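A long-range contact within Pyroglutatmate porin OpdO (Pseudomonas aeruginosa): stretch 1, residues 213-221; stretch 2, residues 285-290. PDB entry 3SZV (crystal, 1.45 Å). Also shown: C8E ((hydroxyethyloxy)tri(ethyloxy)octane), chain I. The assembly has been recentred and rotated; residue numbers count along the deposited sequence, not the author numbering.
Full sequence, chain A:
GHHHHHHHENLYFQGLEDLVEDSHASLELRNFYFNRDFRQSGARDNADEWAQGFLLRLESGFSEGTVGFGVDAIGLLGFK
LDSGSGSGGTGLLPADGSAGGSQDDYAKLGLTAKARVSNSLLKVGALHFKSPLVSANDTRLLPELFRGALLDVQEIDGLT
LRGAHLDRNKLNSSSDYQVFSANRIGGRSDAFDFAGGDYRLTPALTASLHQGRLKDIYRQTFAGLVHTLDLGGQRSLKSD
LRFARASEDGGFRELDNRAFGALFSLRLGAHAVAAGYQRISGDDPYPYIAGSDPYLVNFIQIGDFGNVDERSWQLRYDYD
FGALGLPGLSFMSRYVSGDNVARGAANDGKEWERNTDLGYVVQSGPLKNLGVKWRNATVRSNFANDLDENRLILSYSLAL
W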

# COMPACT_ATOMS: atom_id res chain seq x y z
N ARG A 213 5.93 15.98 4.36
CA ARG A 213 5.47 17.18 3.68
C ARG A 213 5.32 16.88 2.20
O ARG A 213 6.26 16.40 1.55
CB ARG A 213 6.49 18.31 3.87
CG ARG A 213 6.18 19.57 3.07
CD ARG A 213 7.30 20.60 3.17
NE ARG A 213 8.49 20.18 2.44
CZ ARG A 213 9.59 20.91 2.31
NH1 ARG A 213 9.67 22.12 2.86
NH2 ARG A 213 10.62 20.43 1.62
N LEU A 214 4.13 17.15 1.67
CA LEU A 214 3.95 17.22 0.23
C LEU A 214 4.08 18.70 -0.11
O LEU A 214 3.15 19.50 0.12
CB LEU A 214 2.59 16.66 -0.16
CG LEU A 214 2.31 16.52 -1.66
CD1 LEU A 214 3.35 15.61 -2.33
CD2 LEU A 214 0.92 15.95 -1.89
N LYS A 215 5.27 19.09 -0.58
CA LYS A 215 5.65 20.49 -0.69
C LYS A 215 4.63 21.30 -1.48
O LYS A 215 4.18 20.89 -2.55
CB LYS A 215 7.04 20.60 -1.33
CG LYS A 215 7.62 22.02 -1.26
CD LYS A 215 9.02 22.09 -1.89
CE LYS A 215 9.56 23.51 -1.86
NZ LYS A 215 10.84 23.64 -2.62
N ASP A 216 4.26 22.45 -0.90
CA ASP A 216 3.29 23.38 -1.49
C ASP A 216 1.84 22.90 -1.41
O ASP A 216 0.96 23.53 -1.99
CB ASP A 216 3.66 23.74 -2.93
CG ASP A 216 5.04 24.35 -3.03
OD1 ASP A 216 5.31 25.35 -2.33
OD2 ASP A 216 5.87 23.81 -3.79
N ILE A 217 1.61 21.79 -0.71
CA ILE A 217 0.24 21.34 -0.47
C ILE A 217 -0.02 21.13 1.02
O ILE A 217 -0.77 21.89 1.63
CB ILE A 217 -0.14 20.08 -1.26
CG1 ILE A 217 0.12 20.31 -2.76
CG2 ILE A 217 -1.61 19.75 -1.02
CD1 ILE A 217 -0.21 19.09 -3.63
N TYR A 218 0.62 20.13 1.63
CA TYR A 218 0.34 19.85 3.03
C TYR A 218 1.54 19.34 3.83
O TYR A 218 2.52 18.83 3.26
CB TYR A 218 -0.85 18.89 3.17
CG TYR A 218 -0.57 17.44 2.78
CD1 TYR A 218 0.15 16.59 3.62
CD2 TYR A 218 -1.03 16.92 1.57
CE1 TYR A 218 0.41 15.26 3.27
CE2 TYR A 218 -0.77 15.59 1.20
CZ TYR A 218 -0.06 14.77 2.05
OH TYR A 218 0.18 13.47 1.68
N ARG A 219 1.45 19.48 5.15
CA ARG A 219 2.36 18.84 6.09
C ARG A 219 1.52 17.85 6.88
O ARG A 219 0.37 18.14 7.22
CB ARG A 219 2.96 19.86 7.05
CG ARG A 219 3.73 20.99 6.38
CD ARG A 219 4.08 22.09 7.40
NE ARG A 219 4.71 23.23 6.75
CZ ARG A 219 5.20 24.29 7.39
NH1 ARG A 219 5.12 24.35 8.71
NH2 ARG A 219 5.76 25.28 6.71
N GLN A 220 2.08 16.70 7.21
CA GLN A 220 1.34 15.70 7.98
C GLN A 220 2.26 14.95 8.92
O GLN A 220 3.39 14.61 8.56
CB GLN A 220 0.67 14.72 7.02
CG GLN A 220 -0.32 13.76 7.67
CD GLN A 220 -1.02 12.93 6.62
OE1 GLN A 220 -0.39 12.39 5.73
NE2 GLN A 220 -2.35 12.84 6.71
N THR A 221 1.79 14.72 10.14
CA THR A 221 2.51 13.92 11.12
C THR A 221 1.62 12.80 11.58
O THR A 221 0.42 13.00 11.78
CB THR A 221 2.94 14.78 12.31
OG1 THR A 221 3.81 15.82 11.83
CG2 THR A 221 3.68 13.94 13.37
N PRO A 285 -10.82 16.72 4.47
CA PRO A 285 -10.75 15.26 4.49
C PRO A 285 -9.30 14.82 4.68
O PRO A 285 -8.39 15.65 4.72
CB PRO A 285 -11.26 14.89 3.10
CG PRO A 285 -10.73 16.00 2.24
CD PRO A 285 -10.89 17.25 3.10
N TYR A 286 -9.09 13.51 4.79
CA TYR A 286 -7.74 13.00 5.05
C TYR A 286 -6.83 13.15 3.84
O TYR A 286 -7.11 12.60 2.78
CB TYR A 286 -7.84 11.54 5.41
CG TYR A 286 -6.53 10.92 5.84
CD1 TYR A 286 -5.98 11.23 7.08
CD2 TYR A 286 -5.86 10.00 5.04
CE1 TYR A 286 -4.80 10.66 7.52
CE2 TYR A 286 -4.66 9.42 5.47
CZ TYR A 286 -4.15 9.75 6.72
OH TYR A 286 -2.99 9.19 7.20
N PRO A 287 -5.73 13.90 3.99
CA PRO A 287 -4.89 14.10 2.81
C PRO A 287 -3.90 12.97 2.63
O PRO A 287 -3.40 12.39 3.60
CB PRO A 287 -4.14 15.40 3.13
CG PRO A 287 -4.06 15.41 4.63
CD PRO A 287 -5.35 14.77 5.12
N TYR A 288 -3.63 12.66 1.36
CA TYR A 288 -2.59 11.71 0.97
C TYR A 288 -2.30 11.92 -0.49
O TYR A 288 -3.06 12.57 -1.20
CB TYR A 288 -3.00 10.26 1.24
CG TYR A 288 -4.32 9.73 0.69
CD1 TYR A 288 -4.34 8.84 -0.38
CD2 TYR A 288 -5.53 10.03 1.32
CE1 TYR A 288 -5.54 8.30 -0.84
CE2 TYR A 288 -6.72 9.48 0.88
CZ TYR A 288 -6.72 8.63 -0.20
OH TYR A 288 -7.87 8.04 -0.66
N ILE A 289 -1.19 11.35 -0.97
CA ILE A 289 -0.82 11.49 -2.36
C ILE A 289 -1.85 10.81 -3.26
O ILE A 289 -2.18 9.64 -3.08
CB ILE A 289 0.58 10.92 -2.57
CG1 ILE A 289 1.62 11.84 -1.94
CG2 ILE A 289 0.87 10.76 -4.05
CD1 ILE A 289 2.97 11.19 -1.74
N ALA A 290 -2.41 11.56 -4.21
CA ALA A 290 -3.40 10.99 -5.12
C ALA A 290 -2.82 9.80 -5.87
O ALA A 290 -1.68 9.88 -6.35
CB ALA A 290 -3.90 12.06 -6.12
C4 C8E I . 2.92 18.08 10.29
C5 C8E I . 4.38 18.46 10.07
C6 C8E I . 4.97 17.62 8.94
C7 C8E I . 5.94 18.41 8.09
C8 C8E I . 7.29 18.64 8.76
O9 C8E I . 8.31 18.59 7.79
C10 C8E I . 8.46 17.31 7.20
C11 C8E I . 9.92 16.94 7.41
O12 C8E I . 10.26 15.65 6.97
C13 C8E I . 11.65 15.58 6.75
C14 C8E I . 12.00 14.61 5.63
O15 C8E I . 13.39 14.37 5.66
C16 C8E I . 13.95 14.10 4.40
C17 C8E I . 14.27 12.61 4.30
O18 C8E I . 14.99 12.31 3.13
C19 C8E I . 16.14 11.52 3.37
C20 C8E I . 16.10 10.28 2.47
O21 C8E I . 17.14 10.36 1.52
O HOH W 1 -1.26 10.36 4.09

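Stretch 1 runs from one strand through a tight turn into another. Leu214 and Tyr218 pair across it: Leu214 N donates to Tyr218 O (2.8 Å), and Tyr218 N donates to Leu214 O (3.0 Å). Stretch 2 has no regular helix or strand. It passes beside the turn, with Pro287 near Tyr218 and Ile289 near Leu214. No backbone-to-backbone hydrogen bond joins the two stretches. Side chains of stretch 1 reach both side chains and backbone of stretch 2.

Apolar packing forms one part of the contact. CB of Pro287 lies over one face of the Tyr218 ring, 4.0 Å from the ring centroid and 18° off the normal. This is a CH-pi contact, in which a proline C-H group packs against the aromatic pi cloud, largely through dispersion. Farther along, Leu214 CD1 meets Ile289 CG1 at 4.2 Å, a simple van der Waals contact.

The Tyr218 hydroxyl reaches the backbone of stretch 2, with OH 3.4 Å from Tyr288 CA. This is a close approach, not a hydrogen bond.

The polar link centres on Gln220. Its NE2 donates a weak hydrogen bond to Pro287 O (3.3 Å, 140°). NE2 also lies 3.4 Å from Tyr286 CE1; the tyrosine side chain leaves its backbone sideways but its end comes nearer. Water 1 adds a bridge, donating to Gln220 OE1 (2.8 Å) and Pro287 O (3.0 Å) in geometry, though it has more acceptors in reach than protons.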